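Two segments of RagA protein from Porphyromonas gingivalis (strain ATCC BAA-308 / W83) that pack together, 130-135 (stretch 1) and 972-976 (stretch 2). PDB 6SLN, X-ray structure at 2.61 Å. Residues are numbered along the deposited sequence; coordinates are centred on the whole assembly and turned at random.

Stretch 1 130-135: QVMTTS
Stretch 2 (972-976) PEAGG

A carboxylate can tie together segments that lie far apart in sequence by accepting a hydrogen bond from a backbone NH, and this contact in RagA, between residues more than 800 positions apart, is a compact example. E973 gives up the most surface, 81 Å² of its area being covered by the other stretch. Its CA-to-CB bond runs sideways to stretch 1, but chi1 at -169°, chi2 at 171° and chi3 at 174° extend the chain fully, so that its end comes nearer. There E973 OE1 accepts a hydrogen bond from T133 N at 2.8 Å, with an N-H...O angle of 170°, almost straight. The other carboxylate oxygen, OE2, is hydrogen-bonded elsewhere in the structure, which leaves the side chain held at both oxygens.

The backbone around the donor is extended: M132 has phi/psi of -152/133 and T133 -112/120. M132 CA lies 3.4 Å from E973 OE1, while the M132 CA-to-CB bond points sideways and the end of its side chain (m, t, m) leads away.

T134, with 65 Å² covered, supplies the second half of the contact. The chain bends here, phi/psi -92/4, and T134 CA comes within 3.8 Å of A974 CA, setting the register. A974 CA approaches T134 O at 3.2 Å in a CA-H...O contact, bent to 122° at the hydrogen. With chi1 at 47° (p), T134 places CG2 3.5 Å from E973 O and 3.4 Å from G975 N. Those two backbone atoms are themselves joined, G975 N donating to E973 O at 2.8 Å across A974 (phi/psi -87/72), so the methyl packs against a small closed turn. E973 enters that turn at -74/-21. G975 leaves it at 149/176, angles that call for glycine, since a CB would be jammed against the carbonyl O of A974.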

# COMPACT_ATOMS: atom_id res chain seq x y z
N GLN A 130 17.49 -26.13 -24.76
CA GLN A 130 16.81 -25.31 -25.76
C GLN A 130 16.47 -23.95 -25.16
O GLN A 130 15.51 -23.82 -24.39
CB GLN A 130 15.56 -26.00 -26.31
CG GLN A 130 15.22 -25.57 -27.74
CD GLN A 130 13.85 -26.02 -28.22
OE1 GLN A 130 13.73 -26.64 -29.28
NE2 GLN A 130 12.80 -25.70 -27.46
N VAL A 131 17.24 -22.93 -25.54
CA VAL A 131 17.07 -21.56 -25.08
C VAL A 131 16.27 -20.78 -26.10
O VAL A 131 16.59 -20.81 -27.29
CB VAL A 131 18.42 -20.86 -24.87
CG1 VAL A 131 18.18 -19.49 -24.26
CG2 VAL A 131 19.37 -21.71 -24.02
N MET A 132 15.25 -20.06 -25.65
CA MET A 132 14.54 -19.13 -26.54
C MET A 132 13.95 -17.98 -25.73
O MET A 132 13.34 -18.19 -24.68
CB MET A 132 13.44 -19.85 -27.34
CG MET A 132 13.95 -20.54 -28.60
SD MET A 132 12.63 -21.17 -29.63
CE MET A 132 12.14 -22.63 -28.73
N THR A 133 14.17 -16.76 -26.22
CA THR A 133 13.55 -15.55 -25.68
C THR A 133 12.59 -15.02 -26.72
O THR A 133 12.99 -14.71 -27.85
CB THR A 133 14.61 -14.50 -25.35
OG1 THR A 133 15.78 -15.14 -24.81
CG2 THR A 133 14.06 -13.50 -24.34
N THR A 134 11.31 -14.94 -26.36
CA THR A 134 10.26 -14.64 -27.32
C THR A 134 9.95 -13.16 -27.43
O THR A 134 9.01 -12.79 -28.15
CB THR A 134 9.00 -15.41 -26.95
OG1 THR A 134 8.74 -15.25 -25.55
CG2 THR A 134 9.16 -16.91 -27.25
N SER A 135 10.69 -12.31 -26.73
CA SER A 135 10.49 -10.87 -26.78
C SER A 135 11.84 -10.20 -26.61
O SER A 135 12.69 -10.66 -25.83
CB SER A 135 9.49 -10.39 -25.70
OG SER A 135 9.32 -8.97 -25.73
N PRO A 972 11.68 -14.89 -36.04
CA PRO A 972 11.24 -16.29 -35.88
C PRO A 972 11.33 -16.78 -34.44
O PRO A 972 10.56 -17.67 -34.05
CB PRO A 972 12.18 -17.07 -36.82
CG PRO A 972 13.38 -16.18 -37.02
CD PRO A 972 12.92 -14.76 -36.82
N GLU A 973 12.20 -16.20 -33.61
CA GLU A 973 12.27 -16.58 -32.21
C GLU A 973 11.10 -16.05 -31.39
O GLU A 973 10.80 -16.59 -30.33
CB GLU A 973 13.58 -16.10 -31.59
CG GLU A 973 13.88 -16.68 -30.20
CD GLU A 973 15.29 -16.33 -29.74
OE1 GLU A 973 15.66 -16.63 -28.58
OE2 GLU A 973 16.04 -15.76 -30.56
N ALA A 974 10.42 -15.01 -31.87
CA ALA A 974 9.53 -14.26 -30.99
C ALA A 974 8.14 -14.90 -30.97
O ALA A 974 7.16 -14.37 -31.49
CB ALA A 974 9.47 -12.80 -31.43
N GLY A 975 8.07 -16.04 -30.33
CA GLY A 975 6.79 -16.68 -30.13
C GLY A 975 6.93 -18.19 -30.08
O GLY A 975 8.01 -18.75 -30.27
N GLY A 976 5.81 -18.84 -29.81
CA GLY A 976 5.85 -20.28 -29.74
C GLY A 976 5.03 -20.88 -30.85
O GLY A 976 5.57 -21.33 -31.87